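Local structure of neurotoxin (Clostridium botulinum, 1ZB7) at residues Ile20-Phe25 and Tyr34-Ile39; Arg42-Pro47 and Lys152-Asn157; Asp298-Leu303 and Tyr337-Asp342. The protein acts in the host cell cytosol as a zinc endopeptidase that cleaves the synaptobrevins VAMP1, VAMP2 and VAMP3, blocking neurotransmitter release. All blocks are in the same frame, centred on the assembly; numbering follows the deposited sequence.

Contact 1: residues Ile20-Phe25 and Tyr34-Ile39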
loop_
_atom_site.group_PDB
_atom_site.type_symbol
_atom_site.label_atom_id
_atom_site.label_comp_id
_atom_site.label_asym_id
_atom_site.label_seq_id
_atom_site.Cartn_x
_atom_site.Cartn_y
_atom_site.Cartn_z
ATOM N N ILE A 20 -14.747 24.547 -32.280
ATOM C CA ILE A 20 -15.945 25.130 -31.734
ATOM C C ILE A 20 -15.687 25.868 -30.418
ATOM O O ILE A 20 -14.584 25.749 -29.784
ATOM C CB ILE A 20 -17.086 23.984 -31.469
ATOM C CG1 ILE A 20 -16.644 23.059 -30.314
ATOM C CG2 ILE A 20 -17.394 23.132 -32.681
ATOM C CD1 ILE A 20 -17.840 22.115 -29.745
ATOM N N MET A 21 -16.713 26.631 -30.022
ATOM C CA MET A 21 -16.921 27.192 -28.693
ATOM C C MET A 21 -17.849 26.298 -27.912
ATOM O O MET A 21 -18.909 25.933 -28.372
ATOM C CB MET A 21 -17.476 28.608 -28.780
ATOM C CG MET A 21 -16.523 29.619 -29.475
ATOM S SD MET A 21 -14.811 29.667 -28.838
ATOM C CE MET A 21 -14.993 30.610 -27.326
ATOM N N MET A 22 -17.422 25.903 -26.731
ATOM C CA MET A 22 -18.157 24.965 -25.949
ATOM C C MET A 22 -18.157 25.323 -24.471
ATOM O O MET A 22 -17.244 25.911 -23.969
ATOM C CB MET A 22 -17.643 23.506 -26.145
ATOM C CG MET A 22 -16.270 23.261 -25.644
ATOM S SD MET A 22 -15.919 21.659 -24.971
ATOM C CE MET A 22 -16.023 20.591 -26.445
ATOM N N GLU A 23 -19.230 24.947 -23.808
ATOM C CA GLU A 23 -19.432 25.215 -22.415
ATOM C C GLU A 23 -19.652 23.849 -21.758
ATOM O O GLU A 23 -20.699 23.296 -21.828
ATOM C CB GLU A 23 -20.603 26.167 -22.317
ATOM C CG GLU A 23 -20.651 26.981 -21.110
ATOM C CD GLU A 23 -21.423 26.295 -20.062
ATOM O OE1 GLU A 23 -22.679 26.468 -20.110
ATOM O OE2 GLU A 23 -20.760 25.566 -19.255
ATOM N N PRO A 24 -18.591 23.252 -21.218
ATOM C CA PRO A 24 -18.657 21.855 -20.729
ATOM C C PRO A 24 -19.081 21.586 -19.278
ATOM O O PRO A 24 -19.082 20.459 -18.861
ATOM C CB PRO A 24 -17.221 21.389 -20.878
ATOM C CG PRO A 24 -16.382 22.656 -20.790
ATOM C CD PRO A 24 -17.244 23.834 -21.072
ATOM N N PHE A 25 -19.376 22.614 -18.518
ATOM C CA PHE A 25 -19.750 22.478 -17.105
ATOM C C PHE A 25 -21.134 23.015 -17.145
ATOM O O PHE A 25 -21.355 24.078 -17.717
ATOM C CB PHE A 25 -18.825 23.336 -16.209
ATOM C CG PHE A 25 -17.367 23.078 -16.455
ATOM C CD1 PHE A 25 -16.834 21.795 -16.262
ATOM C CD2 PHE A 25 -16.514 24.099 -16.919
ATOM C CE1 PHE A 25 -15.508 21.529 -16.518
ATOM C CE2 PHE A 25 -15.144 23.841 -17.161
ATOM C CZ PHE A 25 -14.649 22.545 -16.976
ATOM N N TYR A 34 -15.327 28.076 -24.279
ATOM C CA TYR A 34 -13.949 27.834 -24.618
ATOM C C TYR A 34 -13.787 27.260 -26.008
ATOM O O TYR A 34 -14.642 26.510 -26.481
ATOM C CB TYR A 34 -13.358 26.782 -23.659
ATOM C CG TYR A 34 -13.503 27.083 -22.193
ATOM C CD1 TYR A 34 -12.659 28.011 -21.559
ATOM C CD2 TYR A 34 -14.445 26.420 -21.426
ATOM C CE1 TYR A 34 -12.795 28.277 -20.236
ATOM C CE2 TYR A 34 -14.589 26.680 -20.085
ATOM C CZ TYR A 34 -13.758 27.604 -19.494
ATOM O OH TYR A 34 -13.895 27.833 -18.137
ATOM N N LYS A 35 -12.631 27.511 -26.601
ATOM C CA LYS A 35 -12.287 27.075 -27.952
ATOM C C LYS A 35 -11.789 25.644 -27.842
ATOM O O LYS A 35 -10.943 25.364 -27.049
ATOM C CB LYS A 35 -11.327 28.045 -28.634
ATOM C CG LYS A 35 -10.861 27.579 -30.016
ATOM C CD LYS A 35 -10.132 28.647 -30.813
ATOM C CE LYS A 35 -9.971 28.247 -32.229
ATOM N NZ LYS A 35 -9.231 29.199 -33.016
ATOM N N ALA A 36 -12.458 24.707 -28.535
ATOM C CA ALA A 36 -12.165 23.276 -28.455
ATOM C C ALA A 36 -11.950 22.627 -29.842
ATOM O O ALA A 36 -12.406 23.132 -30.830
ATOM C CB ALA A 36 -13.320 22.504 -27.551
ATOM N N PHE A 37 -11.163 21.559 -29.867
ATOM C CA PHE A 37 -10.624 20.911 -31.102
ATOM C C PHE A 37 -10.929 19.401 -31.037
ATOM O O PHE A 37 -10.566 18.692 -30.071
ATOM C CB PHE A 37 -9.141 21.125 -31.269
ATOM C CG PHE A 37 -8.733 22.552 -31.224
ATOM C CD1 PHE A 37 -8.476 23.260 -32.405
ATOM C CD2 PHE A 37 -8.690 23.223 -30.030
ATOM C CE1 PHE A 37 -8.125 24.596 -32.392
ATOM C CE2 PHE A 37 -8.327 24.592 -29.986
ATOM C CZ PHE A 37 -8.047 25.269 -31.208
ATOM N N ARG A 38 -11.654 18.937 -32.044
ATOM C CA ARG A 38 -11.999 17.550 -32.112
ATOM C C ARG A 38 -10.938 16.846 -32.929
ATOM O O ARG A 38 -10.982 16.818 -34.193
ATOM C CB ARG A 38 -13.397 17.323 -32.689
ATOM C CG ARG A 38 -13.962 15.883 -32.467
ATOM C CD ARG A 38 -15.312 15.529 -33.157
ATOM N NE ARG A 38 -15.168 15.532 -34.605
ATOM C CZ ARG A 38 -15.808 16.336 -35.464
ATOM N NH1 ARG A 38 -16.682 17.229 -35.036
ATOM N NH2 ARG A 38 -15.535 16.286 -36.775
ATOM N N ILE A 39 -10.035 16.240 -32.194
ATOM C CA ILE A 39 -8.943 15.516 -32.792
ATOM C C ILE A 39 -9.245 14.067 -33.261
ATOM O O ILE A 39 -8.585 13.516 -34.168
ATOM C CB ILE A 39 -7.727 15.519 -31.810
ATOM C CG1 ILE A 39 -8.135 14.887 -30.456
ATOM C CG2 ILE A 39 -7.227 16.913 -31.638
ATOM C CD1 ILE A 39 -7.004 14.179 -29.830
#
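Ile-20 and Met-22 face Ala-36 and Tyr-34 as the hydrogen-bonded pairs of an antiparallel hairpin, whose strands 20-23 and 34-38 are strongly twisted, with N-to-C directions 115° apart. Four backbone bonds join them; the shortest, from Ala-36 N to Ile-20 O, spans 2.7 Å, and Ile-20 N answers to Ala-36 O at 3.1 Å. Between these pairs lies the non-hydrogen-bonded pair Met-21 and Lys-35. Met-21, bent at both chi2 (-51°) and chi3 (-77°), folds its thioether back over the neighbouring strand, so that SD rests 3.7 Å from Lys-35 CA. The extended Lys-35 chain leads away, its NZ bonded to the carbonyls of Asp-12 and Tyr-10. On the other face, Met-22 curls across the small Ala-36, with CE 3.5 Å from Ala-36 CB and CG almost as near. Past the last pair, Pro-24 CD meets the edge of the Tyr-34 ring, in its plane, 3.8 Å from CD2. Phe-25 crosses Tyr-34 at about a right angle, CE2 to CE2 4.1 Å, while Pro-24 CG sits over one face of the Phe-25 ring. The main-chain N and O atoms of Ile-20, Met-22, Tyr-34 and Ala-36 thus satisfy one another, and the face carrying Met-22 and Ala-36 can meet the apolar interior at Trp-44, Val-46 and Ile-159.

Contact 2: residues Arg42-Pro47 and Lys152-Asn157; sequences RIWIVP and KGLMTN
Where the chain leaves edge strand 150-155 and turns into strand 158-161, Asn-157 meets Arg-42 at the start of the parallel pairing between strands 43-46 and 158-161. Asn-157 N donates to Arg-42 O at 2.9 Å, and the pairing continues through Leu-158. The side chains of the same two residues form a second bond. The Arg-42 chain bends at chi3 (136°) on its way to Asn-157 OD1, which NH1 reaches at 2.7 Å, close to the guanidinium plane but tilted 25° from the plane of the amide carbonyl. Asn-157 ND2 is bonded to Ile-112 O, so both ends of the amide are held and its rotation is fixed. Met-155 runs alongside Arg-42, and Met-155 O lies over one face of the guanidinium, toward its rim. A water takes a hydrogen from Trp-44 NE1 at 2.8 Å, at the edge of the indole, and gives one to Met-155 O at 2.7 Å, bridging the strands where they diverge. Trp-44 lies between the strands: across the contact Thr-156 CG2 comes 3.6 Å from its NE1 and Leu-154 CD2 3.9 Å from its CZ2, and it also touches Ile-20, Met-22 and Ala-36. The sheet coils round until its edge strand passes through 156-157 straight into 158-161, the neighbour of 43-46, a barrel-like closure.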
loop_
_atom_site.group_PDB
_atom_site.type_symbol
_atom_site.label_atom_id
_atom_site.label_comp_id
_atom_site.label_asym_id
_atom_site.label_seq_id
_atom_site.Cartn_x
_atom_site.Cartn_y
_atom_site.Cartn_z
ATOM N N ARG A 42 -15.589 12.130 -31.027
ATOM C CA ARG A 42 -16.066 12.157 -29.687
ATOM C C ARG A 42 -15.035 12.575 -28.601
ATOM O O ARG A 42 -15.370 12.600 -27.460
ATOM C CB ARG A 42 -16.757 10.814 -29.402
ATOM C CG ARG A 42 -17.999 10.733 -30.341
ATOM C CD ARG A 42 -19.029 9.894 -29.778
ATOM N NE ARG A 42 -20.365 10.480 -29.912
ATOM C CZ ARG A 42 -21.213 10.831 -28.916
ATOM N NH1 ARG A 42 -20.968 10.785 -27.540
ATOM N NH2 ARG A 42 -22.381 11.257 -29.337
ATOM N N ILE A 43 -13.851 12.982 -29.040
ATOM C CA ILE A 43 -12.713 13.366 -28.176
ATOM C C ILE A 43 -12.184 14.784 -28.536
ATOM O O ILE A 43 -11.691 15.030 -29.652
ATOM C CB ILE A 43 -11.565 12.335 -28.301
ATOM C CG1 ILE A 43 -12.068 10.914 -28.045
ATOM C CG2 ILE A 43 -10.460 12.715 -27.380
ATOM C CD1 ILE A 43 -10.932 9.827 -28.097
ATOM N N TRP A 44 -12.290 15.672 -27.571
ATOM C CA TRP A 44 -12.042 17.069 -27.711
ATOM C C TRP A 44 -10.847 17.477 -26.812
ATOM O O TRP A 44 -10.728 16.995 -25.697
ATOM C CB TRP A 44 -13.286 17.859 -27.282
ATOM C CG TRP A 44 -14.425 17.628 -28.224
ATOM C CD1 TRP A 44 -15.379 16.531 -28.219
ATOM C CD2 TRP A 44 -14.816 18.446 -29.313
ATOM N NE1 TRP A 44 -16.244 16.707 -29.192
ATOM C CE2 TRP A 44 -15.970 17.842 -29.891
ATOM C CE3 TRP A 44 -14.324 19.630 -29.851
ATOM C CZ2 TRP A 44 -16.607 18.361 -31.005
ATOM C CZ3 TRP A 44 -14.925 20.139 -30.990
ATOM C CH2 TRP A 44 -16.078 19.529 -31.544
ATOM N N ILE A 45 -9.959 18.323 -27.357
ATOM C CA ILE A 45 -8.939 19.050 -26.596
ATOM C C ILE A 45 -9.358 20.523 -26.393
ATOM O O ILE A 45 -9.672 21.227 -27.293
ATOM C CB ILE A 45 -7.587 19.025 -27.273
ATOM C CG1 ILE A 45 -7.205 17.619 -27.718
ATOM C CG2 ILE A 45 -6.525 19.633 -26.377
ATOM C CD1 ILE A 45 -7.222 16.563 -26.632
ATOM N N VAL A 46 -9.342 20.928 -25.160
ATOM C CA VAL A 46 -9.584 22.281 -24.719
ATOM C C VAL A 46 -8.286 22.782 -24.040
ATOM O O VAL A 46 -8.019 22.463 -22.891
ATOM C CB VAL A 46 -10.763 22.409 -23.770
ATOM C CG1 VAL A 46 -11.091 23.855 -23.512
ATOM C CG2 VAL A 46 -12.032 21.735 -24.347
ATOM N N PRO A 47 -7.468 23.497 -24.772
ATOM C CA PRO A 47 -6.150 23.970 -24.246
ATOM C C PRO A 47 -6.262 25.181 -23.337
ATOM O O PRO A 47 -5.824 26.235 -23.677
ATOM C CB PRO A 47 -5.340 24.283 -25.518
ATOM C CG PRO A 47 -6.156 23.947 -26.608
ATOM C CD PRO A 47 -7.590 23.867 -26.177
ATOM N N LYS A 152 -26.704 24.890 -28.934
ATOM C CA LYS A 152 -27.145 23.544 -29.357
ATOM C C LYS A 152 -26.490 22.501 -28.424
ATOM O O LYS A 152 -25.397 22.711 -27.891
ATOM C CB LYS A 152 -26.764 23.360 -30.844
ATOM C CG LYS A 152 -27.784 24.080 -31.812
ATOM C CD LYS A 152 -28.544 23.070 -32.751
ATOM C CE LYS A 152 -29.967 23.466 -33.123
ATOM N NZ LYS A 152 -30.058 24.205 -34.453
ATOM N N GLY A 153 -27.175 21.427 -28.162
ATOM C CA GLY A 153 -26.651 20.328 -27.378
ATOM C C GLY A 153 -25.560 19.570 -28.139
ATOM O O GLY A 153 -25.533 19.624 -29.337
ATOM N N LEU A 154 -24.596 18.965 -27.436
ATOM C CA LEU A 154 -23.508 18.275 -28.082
ATOM C C LEU A 154 -23.088 17.155 -27.228
ATOM O O LEU A 154 -22.694 17.368 -26.087
ATOM C CB LEU A 154 -22.254 19.189 -28.349
ATOM C CG LEU A 154 -21.007 18.459 -28.937
ATOM C CD1 LEU A 154 -21.252 17.982 -30.372
ATOM C CD2 LEU A 154 -19.758 19.303 -28.927
ATOM N N MET A 155 -23.071 15.970 -27.830
ATOM C CA MET A 155 -22.695 14.767 -27.149
ATOM C C MET A 155 -21.203 14.461 -27.407
ATOM O O MET A 155 -20.738 14.545 -28.541
ATOM C CB MET A 155 -23.587 13.659 -27.621
ATOM C CG MET A 155 -25.104 13.847 -27.255
ATOM S SD MET A 155 -26.223 12.661 -28.099
ATOM C CE MET A 155 -25.069 11.185 -28.066
ATOM N N THR A 156 -20.456 14.131 -26.347
ATOM C CA THR A 156 -19.076 13.849 -26.440
ATOM C C THR A 156 -18.771 12.635 -25.566
ATOM O O THR A 156 -19.505 12.375 -24.631
ATOM C CB THR A 156 -18.204 15.099 -25.884
ATOM O OG1 THR A 156 -18.371 15.263 -24.472
ATOM C CG2 THR A 156 -18.615 16.396 -26.488
ATOM N N ASN A 157 -17.637 11.964 -25.784
ATOM C CA ASN A 157 -17.169 10.901 -24.861
ATOM C C ASN A 157 -16.087 11.384 -23.854
ATOM O O ASN A 157 -16.094 11.004 -22.691
ATOM C CB ASN A 157 -16.661 9.691 -25.664
ATOM C CG ASN A 157 -17.767 8.939 -26.371
ATOM O OD1 ASN A 157 -18.934 9.378 -26.441
ATOM N ND2 ASN A 157 -17.428 7.777 -26.849
HETATM O O HOH W 1 -22.391 11.802 -24.605
HETATM O O HOH W 2 -18.311 14.839 -29.715
#

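Contact 3: residues Asp298-Leu303 and Tyr337-Asp342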
loop_
_atom_site.group_PDB
_atom_site.type_symbol
_atom_site.label_atom_id
_atom_site.label_comp_id
_atom_site.label_asym_id
_atom_site.label_seq_id
_atom_site.Cartn_x
_atom_site.Cartn_y
_atom_site.Cartn_z
ATOM N N ASP A 298 -29.101 -4.152 -16.318
ATOM C CA ASP A 298 -29.955 -2.987 -16.173
ATOM C C ASP A 298 -30.108 -2.194 -17.466
ATOM O O ASP A 298 -31.220 -1.697 -17.781
ATOM C CB ASP A 298 -29.500 -2.083 -15.024
ATOM C CG ASP A 298 -29.600 -2.773 -13.614
ATOM O OD1 ASP A 298 -30.322 -3.749 -13.357
ATOM O OD2 ASP A 298 -28.894 -2.306 -12.725
ATOM N N ILE A 299 -29.013 -2.060 -18.205
ATOM C CA ILE A 299 -29.020 -1.345 -19.486
ATOM C C ILE A 299 -29.817 -2.135 -20.518
ATOM O O ILE A 299 -30.660 -1.560 -21.207
ATOM C CB ILE A 299 -27.613 -0.984 -19.996
ATOM C CG1 ILE A 299 -26.959 -0.002 -18.995
ATOM C CG2 ILE A 299 -27.649 -0.451 -21.445
ATOM C CD1 ILE A 299 -27.794 1.233 -18.638
ATOM N N ALA A 300 -29.562 -3.441 -20.582
ATOM C CA ALA A 300 -30.359 -4.305 -21.467
ATOM C C ALA A 300 -31.864 -4.232 -21.107
ATOM O O ALA A 300 -32.664 -4.033 -22.016
ATOM C CB ALA A 300 -29.824 -5.795 -21.506
ATOM N N ASN A 301 -32.249 -4.395 -19.835
ATOM C CA ASN A 301 -33.637 -4.195 -19.414
ATOM C C ASN A 301 -34.256 -2.826 -19.878
ATOM O O ASN A 301 -35.360 -2.793 -20.397
ATOM C CB ASN A 301 -33.815 -4.268 -17.875
ATOM C CG ASN A 301 -33.462 -5.667 -17.217
ATOM O OD1 ASN A 301 -33.532 -6.700 -17.849
ATOM N ND2 ASN A 301 -33.082 -5.645 -15.906
ATOM N N ARG A 302 -33.530 -1.715 -19.707
ATOM C CA ARG A 302 -33.937 -0.397 -20.212
ATOM C C ARG A 302 -34.186 -0.384 -21.731
ATOM O O ARG A 302 -35.242 0.128 -22.174
ATOM C CB ARG A 302 -32.956 0.773 -19.780
ATOM C CG ARG A 302 -33.329 1.183 -18.394
ATOM C CD ARG A 302 -32.369 2.043 -17.545
ATOM N NE ARG A 302 -32.732 3.424 -17.762
ATOM C CZ ARG A 302 -33.170 4.335 -16.907
ATOM N NH1 ARG A 302 -33.334 4.150 -15.599
ATOM N NH2 ARG A 302 -33.373 5.527 -17.430
ATOM N N LEU A 303 -33.281 -1.016 -22.495
ATOM C CA LEU A 303 -33.340 -1.012 -23.912
ATOM C C LEU A 303 -34.612 -1.709 -24.363
ATOM O O LEU A 303 -35.168 -1.340 -25.360
ATOM C CB LEU A 303 -32.124 -1.705 -24.549
ATOM C CG LEU A 303 -30.832 -0.918 -24.641
ATOM C CD1 LEU A 303 -29.849 -1.707 -25.480
ATOM C CD2 LEU A 303 -31.017 0.497 -25.202
ATOM N N TYR A 337 -33.135 -7.624 -25.977
ATOM C CA TYR A 337 -31.771 -7.669 -25.590
ATOM C C TYR A 337 -31.557 -8.378 -24.288
ATOM O O TYR A 337 -32.385 -8.294 -23.345
ATOM C CB TYR A 337 -31.192 -6.264 -25.479
ATOM C CG TYR A 337 -31.383 -5.459 -26.745
ATOM C CD1 TYR A 337 -30.493 -5.594 -27.822
ATOM C CD2 TYR A 337 -32.508 -4.625 -26.897
ATOM C CE1 TYR A 337 -30.668 -4.852 -28.972
ATOM C CE2 TYR A 337 -32.733 -3.889 -28.094
ATOM C CZ TYR A 337 -31.781 -3.990 -29.116
ATOM O OH TYR A 337 -31.933 -3.216 -30.246
ATOM N N SER A 338 -30.426 -9.092 -24.237
ATOM C CA SER A 338 -30.028 -9.826 -23.049
ATOM C C SER A 338 -28.489 -9.839 -22.987
ATOM O O SER A 338 -27.805 -9.447 -23.925
ATOM C CB SER A 338 -30.648 -11.222 -23.019
ATOM O OG SER A 338 -29.971 -12.051 -23.962
ATOM N N VAL A 339 -27.968 -10.168 -21.808
ATOM C CA VAL A 339 -26.538 -10.293 -21.554
ATOM C C VAL A 339 -26.144 -11.748 -21.606
ATOM O O VAL A 339 -26.619 -12.581 -20.794
ATOM C CB VAL A 339 -26.139 -9.769 -20.173
ATOM C CG1 VAL A 339 -24.603 -9.916 -19.949
ATOM C CG2 VAL A 339 -26.531 -8.324 -20.015
ATOM N N ASP A 340 -25.273 -12.042 -22.559
ATOM C CA ASP A 340 -24.646 -13.349 -22.697
ATOM C C ASP A 340 -23.423 -13.404 -21.794
ATOM O O ASP A 340 -22.567 -12.504 -21.824
ATOM C CB ASP A 340 -24.239 -13.581 -24.159
ATOM C CG ASP A 340 -23.628 -14.947 -24.391
ATOM O OD1 ASP A 340 -24.411 -15.891 -24.604
ATOM O OD2 ASP A 340 -22.396 -15.106 -24.354
ATOM N N LYS A 341 -23.350 -14.462 -20.986
ATOM C CA LYS A 341 -22.308 -14.636 -19.991
ATOM C C LYS A 341 -20.916 -14.740 -20.603
ATOM O O LYS A 341 -20.019 -14.157 -20.109
ATOM C CB LYS A 341 -22.568 -15.844 -19.074
ATOM C CG LYS A 341 -23.812 -15.725 -18.122
ATOM C CD LYS A 341 -23.965 -14.378 -17.299
ATOM C CE LYS A 341 -25.442 -14.183 -16.729
ATOM N NZ LYS A 341 -26.359 -13.265 -17.611
ATOM N N ASP A 342 -20.735 -15.449 -21.690
ATOM C CA ASP A 342 -19.417 -15.496 -22.335
ATOM C C ASP A 342 -19.007 -14.165 -22.960
ATOM O O ASP A 342 -17.846 -13.749 -22.875
ATOM C CB ASP A 342 -19.382 -16.595 -23.404
ATOM C CG ASP A 342 -19.443 -18.002 -22.778
ATOM O OD1 ASP A 342 -18.706 -18.191 -21.798
ATOM O OD2 ASP A 342 -20.217 -18.903 -23.256
#
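Leu-303 packs on the ring of Tyr-337, and Ala-300 on the backbone and CB beside it, where the C-terminal end of helix 282-303 meets the chain entering helix 341-354. A methyl of the leucine, CD1, stands over one face of the tyrosine ring in a CH-pi contact, 4.3 Å from the centroid and 13° off the ring normal, displaced toward the rim. Leu-303 CB adds a closer touch, 3.8 Å from Tyr-337 CD2. With CG anti to its carbonyl carbon (chi1 -54°), the Tyr-337 ring is turned toward Leu-303, and the two side chains pass at a slant. One helical turn earlier, Ala-300 faces the start of the strand: its CB lies 4.2 Å from Tyr-337 CB and 4.4 Å from Val-339 CG2. Ala-300 CB also lies 4.0 Å from Tyr-337 O, beside the strand backbone. No hydrogen bond crosses between the two segments, and the contact is held by apolar groups. Strand 337-338 pairs with 330-331 through a backbone bond between Ser-338 and Val-330, so the helix end packs against a small antiparallel beta-hairpin, and Asn-304 OD1, accepting from Tyr-337 N, ties the first residue of the strand to the residue following the helix. Leu-303 is enclosed further by Tyr-323 and Phe-329, while Val-339 settles on Leu-293 and Phe-296 of the same long helix. After the strand, Asp-340 takes the N-cap position of helix 341-354, its OD2 accepting from Lys-343 N.

In the fold
Contacts 1 and 2 belong to one sheet and touch: their centres lie about 6 Å apart, strands 34-38 and 43-46 are neighbours in it, and Ile-20 packs against both Trp-44 and Leu-154. Contact 1 is the buried one, a hairpin zipped by regular main-chain bonds; contact 2, partly buried, brings together more distant parts of the chain and relies more on side-chain polar groups and water. Contact 3 stands apart, its centre about 34 Å from that of contact 1 and about 28 Å from that of contact 2. Farther from the chain centre and also partly buried, it joins a helix to a small hairpin by apolar contacts, with no hydrogen bond between its two segments.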